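PDB 2EP5: malonyl CoA reductase (malonate semialdehyde-forming) from Sulfolobus tokodaii, which probably reduces malonyl-CoA to malonate semialdehyde with NADPH as hydride donor, and belongs to the aspartate-semialdehyde dehydrogenase family. Local coordinates for residues A[80-94]-A[97-111]. Numbering follows the deposited sequence.
Sequences VVLSALPNELAESIE and LVKNGKIVVSNASPF
Val81 and Val104 lie level on neighbouring parallel strands, where the backbone supplies the first kind of bond. Val81 N gives a nearly straight bond to Ile103 O (2.8 Å, N-H...O 174°), and Val81 O takes Val105 N in return; Ser83 repeats the pattern with Val105 O and Asn107 N.

A buried carboxylate near the C-terminal ends of the strands illustrates the second kind. Glu94 extends from its helix toward the strands with CG anti to the carbonyl carbon (chi1 -61°) and the chain extended, which brings OE2 within bonding distance of two serine hydroxyls. Ser106 OG meets its syn side at 2.5 Å and Ser83 OG its anti side at 2.8 Å, both somewhat out of the carboxylate plane. Ser106 OG also accepts from Ala108 N (3.0 Å), closing an ST turn, while Lys147 forms a salt bridge with Glu94 OE1 and probably favours the charged carboxylate. With Glu94 replaced by alanine, both hydroxyls would probably lose their shared acceptor and Lys147 its counter-charge.

The whole is a beta-alpha-beta crossover of the Rossmann-type NAD(P)-binding domain: strand 80-83, helix 87-99, strand 103-106. A Schellman motif with Gly101 at C-prime ends the helix and turns the chain back into the second strand.

Apolar contacts occur on both faces of the strand pair. On the helix side, Val81 CG1 meets Leu97 CD1 (4.2 Å), and the Val81 side chain crosses that of Lys102 at about a right angle, CG2 against CD, the lysine's NZ being bonded to the carbonyls of His75 and Val78. On the other face Leu82 and Val105 run side by side, covered by helix 334-347. Beyond the strands, Ala90 CB abuts Ala108 CB at 3.4 Å, and Glu91 CG rests obliquely against Phe111 CE2 (3.7 Å).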
ATOM      1  N   VAL A  80     -26.222  -7.301 -31.844  1.00 26.82           N
ATOM      2  CA  VAL A  80     -26.453  -7.343 -30.404  1.00 25.24           C
ATOM      3  C   VAL A  80     -25.770  -6.167 -29.723  1.00 24.34           C
ATOM      4  O   VAL A  80     -24.655  -5.790 -30.076  1.00 26.60           O
ATOM      5  CB  VAL A  80     -25.900  -8.645 -29.781  1.00 26.28           C
ATOM      6  CG1 VAL A  80     -26.139  -8.650 -28.273  1.00 23.56           C
ATOM      7  CG2 VAL A  80     -26.557  -9.848 -30.428  1.00 24.19           C
ATOM      8  N   VAL A  81     -26.449  -5.573 -28.756  1.00 23.12           N
ATOM      9  CA  VAL A  81     -25.880  -4.456 -28.027  1.00 20.72           C
ATOM     10  C   VAL A  81     -25.454  -4.959 -26.659  1.00 21.89           C
ATOM     11  O   VAL A  81     -26.263  -5.531 -25.925  1.00 21.77           O
ATOM     12  CB  VAL A  81     -26.894  -3.331 -27.824  1.00 20.72           C
ATOM     13  CG1 VAL A  81     -26.228  -2.166 -27.112  1.00 19.67           C
ATOM     14  CG2 VAL A  81     -27.452  -2.886 -29.161  1.00 19.74           C
ATOM     15  N   LEU A  82     -24.176  -4.777 -26.337  1.00 20.76           N
ATOM     16  CA  LEU A  82     -23.650  -5.187 -25.042  1.00 20.60           C
ATOM     17  C   LEU A  82     -23.567  -3.912 -24.212  1.00 19.84           C
ATOM     18  O   LEU A  82     -23.315  -2.837 -24.749  1.00 19.50           O
ATOM     19  CB  LEU A  82     -22.263  -5.811 -25.192  1.00 19.98           C
ATOM     20  CG  LEU A  82     -22.094  -6.896 -26.256  1.00 21.66           C
ATOM     21  CD1 LEU A  82     -20.759  -7.570 -26.028  1.00 19.75           C
ATOM     22  CD2 LEU A  82     -23.213  -7.922 -26.187  1.00 19.03           C
ATOM     23  N   SER A  83     -23.774  -4.027 -22.907  1.00 20.57           N
ATOM     24  CA  SER A  83     -23.759  -2.851 -22.052  1.00 19.68           C
ATOM     25  C   SER A  83     -22.966  -2.991 -20.762  1.00 20.04           C
ATOM     26  O   SER A  83     -23.093  -3.980 -20.033  1.00 16.75           O
ATOM     27  CB  SER A  83     -25.196  -2.447 -21.710  1.00 20.11           C
ATOM     28  OG  SER A  83     -25.222  -1.259 -20.936  1.00 23.00           O
ATOM     29  N   ALA A  84     -22.152  -1.975 -20.494  1.00 19.99           N
ATOM     30  CA  ALA A  84     -21.342  -1.915 -19.289  1.00 21.89           C
ATOM     31  C   ALA A  84     -21.596  -0.549 -18.668  1.00 21.50           C
ATOM     32  O   ALA A  84     -20.775  -0.031 -17.920  1.00 22.77           O
ATOM     33  CB  ALA A  84     -19.870  -2.072 -19.629  1.00 23.48           C
ATOM     34  N   LEU A  85     -22.746   0.031 -19.002  1.00 21.45           N
ATOM     35  CA  LEU A  85     -23.139   1.339 -18.485  1.00 21.93           C
ATOM     36  C   LEU A  85     -23.210   1.380 -16.961  1.00 22.67           C
ATOM     37  O   LEU A  85     -23.454   0.361 -16.303  1.00 22.46           O
ATOM     38  CB  LEU A  85     -24.510   1.725 -19.032  1.00 18.02           C
ATOM     39  CG  LEU A  85     -24.648   1.998 -20.523  1.00 20.42           C
ATOM     40  CD1 LEU A  85     -26.130   1.898 -20.917  1.00 18.81           C
ATOM     41  CD2 LEU A  85     -24.070   3.376 -20.855  1.00 15.86           C
ATOM     42  N   PRO A  86     -22.976   2.560 -16.373  1.00 23.33           N
ATOM     43  CA  PRO A  86     -23.067   2.581 -14.910  1.00 22.82           C
ATOM     44  C   PRO A  86     -24.529   2.351 -14.492  1.00 23.07           C
ATOM     45  O   PRO A  86     -25.465   2.710 -15.216  1.00 22.12           O
ATOM     46  CB  PRO A  86     -22.527   3.970 -14.536  1.00 22.37           C
ATOM     47  CG  PRO A  86     -22.671   4.788 -15.798  1.00 24.61           C
ATOM     48  CD  PRO A  86     -22.365   3.797 -16.896  1.00 24.27           C
ATOM     49  N   ASN A  87     -24.705   1.732 -13.331  1.00 21.84           N
ATOM     50  CA  ASN A  87     -26.023   1.411 -12.799  1.00 23.13           C
ATOM     51  C   ASN A  87     -27.032   2.562 -12.810  1.00 22.76           C
ATOM     52  O   ASN A  87     -28.204   2.355 -13.125  1.00 22.90           O
ATOM     53  CB  ASN A  87     -25.876   0.854 -11.370  1.00 20.92           C
ATOM     54  CG  ASN A  87     -25.190  -0.509 -11.336  1.00 21.05           C
ATOM     55  OD1 ASN A  87     -24.681  -0.944 -10.292  1.00 21.13           O
ATOM     56  ND2 ASN A  87     -25.186  -1.194 -12.473  1.00 17.17           N
ATOM     57  N   GLU A  88     -26.588   3.769 -12.483  1.00 23.53           N
ATOM     58  CA  GLU A  88     -27.491   4.922 -12.438  1.00 25.76           C
ATOM     59  C   GLU A  88     -27.918   5.488 -13.795  1.00 24.13           C
ATOM     60  O   GLU A  88     -28.716   6.422 -13.848  1.00 23.41           O
ATOM     61  CB  GLU A  88     -26.872   6.052 -11.611  1.00 26.93           C
ATOM     62  CG  GLU A  88     -25.666   5.638 -10.791  1.00 34.79           C
ATOM     63  CD  GLU A  88     -24.482   5.229 -11.655  1.00 37.66           C
ATOM     64  OE1 GLU A  88     -23.989   6.070 -12.446  1.00 38.97           O
ATOM     65  OE2 GLU A  88     -24.049   4.063 -11.538  1.00 37.84           O
ATOM     66  N   LEU A  89     -27.404   4.937 -14.890  1.00 24.39           N
ATOM     67  CA  LEU A  89     -27.773   5.446 -16.214  1.00 25.66           C
ATOM     68  C   LEU A  89     -28.352   4.375 -17.126  1.00 25.01           C
ATOM     69  O   LEU A  89     -29.003   4.680 -18.119  1.00 26.73           O
ATOM     70  CB  LEU A  89     -26.549   6.057 -16.905  1.00 26.59           C
ATOM     71  CG  LEU A  89     -25.814   7.180 -16.172  1.00 30.53           C
ATOM     72  CD1 LEU A  89     -24.539   7.558 -16.927  1.00 29.99           C
ATOM     73  CD2 LEU A  89     -26.738   8.378 -16.040  1.00 30.29           C
ATOM     74  N   ALA A  90     -28.114   3.119 -16.777  1.00 24.14           N
ATOM     75  CA  ALA A  90     -28.556   2.000 -17.589  1.00 24.38           C
ATOM     76  C   ALA A  90     -30.051   1.805 -17.838  1.00 24.94           C
ATOM     77  O   ALA A  90     -30.435   1.444 -18.946  1.00 24.51           O
ATOM     78  CB  ALA A  90     -27.964   0.703 -17.027  1.00 22.78           C
ATOM     79  N   GLU A  91     -30.894   2.029 -16.832  1.00 26.01           N
ATOM     80  CA  GLU A  91     -32.326   1.795 -17.009  1.00 25.02           C
ATOM     81  C   GLU A  91     -32.954   2.484 -18.214  1.00 23.82           C
ATOM     82  O   GLU A  91     -33.435   1.817 -19.127  1.00 20.11           O
ATOM     83  CB  GLU A  91     -33.117   2.163 -15.746  1.00 26.48           C
ATOM     84  CG  GLU A  91     -34.492   1.473 -15.714  1.00 28.76           C
ATOM     85  CD  GLU A  91     -35.326   1.804 -14.487  1.00 30.93           C
ATOM     86  OE1 GLU A  91     -34.783   1.795 -13.366  1.00 32.72           O
ATOM     87  OE2 GLU A  91     -36.541   2.056 -14.641  1.00 35.62           O
ATOM     88  N   SER A  92     -32.955   3.812 -18.219  1.00 23.56           N
ATOM     89  CA  SER A  92     -33.544   4.548 -19.327  1.00 26.65           C
ATOM     90  C   SER A  92     -32.963   4.141 -20.677  1.00 27.55           C
ATOM     91  O   SER A  92     -33.691   3.768 -21.597  1.00 28.67           O
ATOM     92  CB  SER A  92     -33.332   6.049 -19.135  1.00 28.87           C
ATOM     93  OG  SER A  92     -33.922   6.496 -17.929  1.00 35.38           O
ATOM     94  N   ILE A  93     -31.642   4.217 -20.785  1.00 28.16           N
ATOM     95  CA  ILE A  93     -30.952   3.894 -22.026  1.00 27.10           C
ATOM     96  C   ILE A  93     -31.295   2.509 -22.540  1.00 26.69           C
ATOM     97  O   ILE A  93     -31.794   2.354 -23.654  1.00 28.89           O
ATOM     98  CB  ILE A  93     -29.427   4.022 -21.839  1.00 24.82           C
ATOM     99  CG1 ILE A  93     -29.082   5.470 -21.500  1.00 20.69           C
ATOM    100  CG2 ILE A  93     -28.700   3.594 -23.099  1.00 24.21           C
ATOM    101  CD1 ILE A  93     -27.642   5.670 -21.045  1.00 22.85           C
ATOM    102  N   GLU A  94     -31.044   1.500 -21.722  1.00 26.63           N
ATOM    103  CA  GLU A  94     -31.321   0.134 -22.125  1.00 24.48           C
ATOM    104  C   GLU A  94     -32.795  -0.122 -22.416  1.00 25.18           C
ATOM    105  O   GLU A  94     -33.127  -0.916 -23.291  1.00 24.72           O
ATOM    106  CB  GLU A  94     -30.816  -0.831 -21.054  1.00 22.46           C
ATOM    107  CG  GLU A  94     -29.313  -0.732 -20.819  1.00 20.05           C
ATOM    108  CD  GLU A  94     -28.800  -1.744 -19.803  1.00 19.59           C
ATOM    109  OE1 GLU A  94     -29.619  -2.524 -19.260  1.00 16.21           O
ATOM    110  OE2 GLU A  94     -27.577  -1.752 -19.548  1.00 17.04           O
ATOM    111  N   LEU A  97     -33.718   1.205 -25.939  1.00 26.60           N
ATOM    112  CA  LEU A  97     -33.138   0.360 -26.979  1.00 26.19           C
ATOM    113  C   LEU A  97     -33.976  -0.897 -27.178  1.00 26.10           C
ATOM    114  O   LEU A  97     -34.310  -1.253 -28.309  1.00 24.53           O
ATOM    115  CB  LEU A  97     -31.693  -0.029 -26.626  1.00 25.43           C
ATOM    116  CG  LEU A  97     -30.655   1.094 -26.723  1.00 27.01           C
ATOM    117  CD1 LEU A  97     -29.299   0.602 -26.213  1.00 26.08           C
ATOM    118  CD2 LEU A  97     -30.562   1.578 -28.167  1.00 22.10           C
ATOM    119  N   VAL A  98     -34.317  -1.558 -26.074  1.00 26.69           N
ATOM    120  CA  VAL A  98     -35.119  -2.776 -26.121  1.00 28.00           C
ATOM    121  C   VAL A  98     -36.520  -2.493 -26.657  1.00 28.66           C
ATOM    122  O   VAL A  98     -37.111  -3.339 -27.328  1.00 28.92           O
ATOM    123  CB  VAL A  98     -35.226  -3.427 -24.722  1.00 28.56           C
ATOM    124  CG1 VAL A  98     -36.283  -4.527 -24.726  1.00 27.42           C
ATOM    125  CG2 VAL A  98     -33.886  -4.015 -24.334  1.00 26.93           C
ATOM    126  N   LYS A  99     -37.053  -1.313 -26.358  1.00 29.34           N
ATOM    127  CA  LYS A  99     -38.375  -0.944 -26.852  1.00 30.74           C
ATOM    128  C   LYS A  99     -38.324  -0.757 -28.369  1.00 30.90           C
ATOM    129  O   LYS A  99     -39.304  -1.002 -29.070  1.00 30.41           O
ATOM    130  CB  LYS A  99     -38.858   0.349 -26.197  1.00 32.42           C
ATOM    131  CG  LYS A  99     -39.416   0.179 -24.802  1.00 34.84           C
ATOM    132  CD  LYS A  99     -39.939   1.506 -24.277  1.00 37.10           C
ATOM    133  CE  LYS A  99     -40.601   1.353 -22.916  1.00 36.95           C
ATOM    134  NZ  LYS A  99     -41.135   2.658 -22.432  1.00 38.72           N
ATOM    135  N   ASN A 100     -37.174  -0.319 -28.873  1.00 30.33           N
ATOM    136  CA  ASN A 100     -37.019  -0.114 -30.305  1.00 29.25           C
ATOM    137  C   ASN A 100     -36.650  -1.394 -31.032  1.00 27.47           C
ATOM    138  O   ASN A 100     -36.371  -1.368 -32.224  1.00 29.34           O
ATOM    139  CB  ASN A 100     -35.967   0.960 -30.581  1.00 32.11           C
ATOM    140  CG  ASN A 100     -36.516   2.361 -30.424  1.00 33.90           C
ATOM    141  OD1 ASN A 100     -37.395   2.778 -31.179  1.00 38.77           O
ATOM    142  ND2 ASN A 100     -36.009   3.093 -29.442  1.00 36.25           N
ATOM    143  N   GLY A 101     -36.642  -2.512 -30.314  1.00 26.32           N
ATOM    144  CA  GLY A 101     -36.332  -3.787 -30.942  1.00 24.45           C
ATOM    145  C   GLY A 101     -34.914  -4.325 -30.830  1.00 23.39           C
ATOM    146  O   GLY A 101     -34.617  -5.392 -31.365  1.00 24.23           O
ATOM    147  N   LYS A 102     -34.031  -3.611 -30.147  1.00 23.07           N
ATOM    148  CA  LYS A 102     -32.650  -4.070 -30.004  1.00 24.63           C
ATOM    149  C   LYS A 102     -32.503  -5.217 -29.014  1.00 24.51           C
ATOM    150  O   LYS A 102     -33.247  -5.297 -28.034  1.00 24.77           O
ATOM    151  CB  LYS A 102     -31.753  -2.920 -29.538  1.00 22.84           C
ATOM    152  CG  LYS A 102     -31.590  -1.788 -30.542  1.00 24.90           C
ATOM    153  CD  LYS A 102     -30.501  -2.074 -31.570  1.00 24.71           C
ATOM    154  CE  LYS A 102     -30.835  -3.241 -32.471  1.00 24.25           C
ATOM    155  NZ  LYS A 102     -29.743  -3.489 -33.439  1.00 22.31           N
ATOM    156  N   ILE A 103     -31.556  -6.113 -29.288  1.00 24.12           N
ATOM    157  CA  ILE A 103     -31.256  -7.218 -28.375  1.00 24.84           C
ATOM    158  C   ILE A 103     -30.133  -6.673 -27.475  1.00 25.86           C
ATOM    159  O   ILE A 103     -29.037  -6.366 -27.953  1.00 22.97           O
ATOM    160  CB  ILE A 103     -30.724  -8.460 -29.114  1.00 24.72           C
ATOM    161  CG1 ILE A 103     -31.820  -9.057 -30.004  1.00 25.43           C
ATOM    162  CG2 ILE A 103     -30.238  -9.488 -28.099  1.00 22.25           C
ATOM    163  CD1 ILE A 103     -31.384 -10.289 -30.763  1.00 21.33           C
ATOM    164  N   VAL A 104     -30.416  -6.540 -26.181  1.00 25.30           N
ATOM    165  CA  VAL A 104     -29.441  -6.003 -25.238  1.00 24.07           C
ATOM    166  C   VAL A 104     -29.009  -6.999 -24.167  1.00 24.54           C
ATOM    167  O   VAL A 104     -29.853  -7.645 -23.536  1.00 25.74           O
ATOM    168  CB  VAL A 104     -30.008  -4.753 -24.512  1.00 25.45           C
ATOM    169  CG1 VAL A 104     -28.969  -4.178 -23.562  1.00 22.56           C
ATOM    170  CG2 VAL A 104     -30.445  -3.708 -25.523  1.00 24.78           C
ATOM    171  N   VAL A 105     -27.694  -7.112 -23.971  1.00 22.91           N
ATOM    172  CA  VAL A 105     -27.100  -7.979 -22.948  1.00 20.46           C
ATOM    173  C   VAL A 105     -26.285  -7.016 -22.083  1.00 22.26           C
ATOM    174  O   VAL A 105     -25.283  -6.444 -22.534  1.00 22.67           O
ATOM    175  CB  VAL A 105     -26.161  -9.043 -23.552  1.00 19.62           C
ATOM    176  CG1 VAL A 105     -25.628  -9.951 -22.447  1.00 18.14           C
ATOM    177  CG2 VAL A 105     -26.900  -9.868 -24.588  1.00 17.57           C
ATOM    178  N   SER A 106     -26.718  -6.840 -20.840  1.00 20.80           N
ATOM    179  CA  SER A 106     -26.085  -5.884 -19.945  1.00 21.40           C
ATOM    180  C   SER A 106     -25.664  -6.396 -18.575  1.00 22.21           C
ATOM    181  O   SER A 106     -26.324  -7.272 -18.000  1.00 24.06           O
ATOM    182  CB  SER A 106     -27.037  -4.696 -19.766  1.00 20.17           C
ATOM    183  OG  SER A 106     -26.727  -3.956 -18.606  1.00 21.87           O
ATOM    184  N   ASN A 107     -24.563  -5.854 -18.049  1.00 19.91           N
ATOM    185  CA  ASN A 107     -24.124  -6.257 -16.721  1.00 19.51           C
ATOM    186  C   ASN A 107     -24.417  -5.179 -15.681  1.00 17.94           C
ATOM    187  O   ASN A 107     -23.941  -5.247 -14.553  1.00 20.10           O
ATOM    188  CB  ASN A 107     -22.634  -6.690 -16.703  1.00 17.33           C
ATOM    189  CG  ASN A 107     -21.678  -5.663 -17.325  1.00 19.00           C
ATOM    190  OD1 ASN A 107     -20.801  -6.030 -18.116  1.00 19.85           O
ATOM    191  ND2 ASN A 107     -21.820  -4.396 -16.955  1.00 14.58           N
ATOM    192  N   ALA A 108     -25.219  -4.189 -16.063  1.00 19.20           N
ATOM    193  CA  ALA A 108     -25.617  -3.119 -15.142  1.00 20.37           C
ATOM    194  C   ALA A 108     -26.802  -3.641 -14.328  1.00 20.91           C
ATOM    195  O   ALA A 108     -27.598  -4.432 -14.824  1.00 21.27           O
ATOM    196  CB  ALA A 108     -26.019  -1.874 -15.913  1.00 18.87           C
ATOM    197  N   SER A 109     -26.924  -3.175 -13.091  1.00 21.68           N
ATOM    198  CA  SER A 109     -27.977  -3.622 -12.169  1.00 21.57           C
ATOM    199  C   SER A 109     -29.474  -3.487 -12.519  1.00 21.25           C
ATOM    200  O   SER A 109     -30.265  -4.370 -12.180  1.00 22.74           O
ATOM    201  CB  SER A 109     -27.733  -2.987 -10.802  1.00 18.65           C
ATOM    202  OG  SER A 109     -27.796  -1.584 -10.900  1.00 20.63           O
ATOM    203  N   PRO A 110     -29.892  -2.393 -13.178  1.00 20.94           N
ATOM    204  CA  PRO A 110     -31.322  -2.270 -13.503  1.00 21.39           C
ATOM    205  C   PRO A 110     -31.930  -3.489 -14.213  1.00 21.95           C
ATOM    206  O   PRO A 110     -31.338  -4.034 -15.145  1.00 21.75           O
ATOM    207  CB  PRO A 110     -31.368  -1.011 -14.367  1.00 21.67           C
ATOM    208  CG  PRO A 110     -30.259  -0.175 -13.777  1.00 19.60           C
ATOM    209  CD  PRO A 110     -29.152  -1.199 -13.617  1.00 19.74           C
ATOM    210  N   PHE A 111     -33.101  -3.918 -13.743  1.00 20.48           N
ATOM    211  CA  PHE A 111     -33.816  -5.059 -14.314  1.00 21.92           C
ATOM    212  C   PHE A 111     -33.288  -6.442 -13.927  1.00 22.81           C
ATOM    213  O   PHE A 111     -33.949  -7.446 -14.192  1.00 22.83           O
ATOM    214  CB  PHE A 111     -33.837  -4.970 -15.844  1.00 23.74           C
ATOM    215  CG  PHE A 111     -34.653  -3.833 -16.379  1.00 26.33           C
ATOM    216  CD1 PHE A 111     -36.037  -3.815 -16.216  1.00 27.24           C
ATOM    217  CD2 PHE A 111     -34.039  -2.776 -17.052  1.00 26.71           C
ATOM    218  CE1 PHE A 111     -36.802  -2.760 -16.715  1.00 27.86           C
ATOM    219  CE2 PHE A 111     -34.790  -1.717 -17.554  1.00 27.57           C
ATOM    220  CZ  PHE A 111     -36.180  -1.709 -17.384  1.00 28.81           C
TER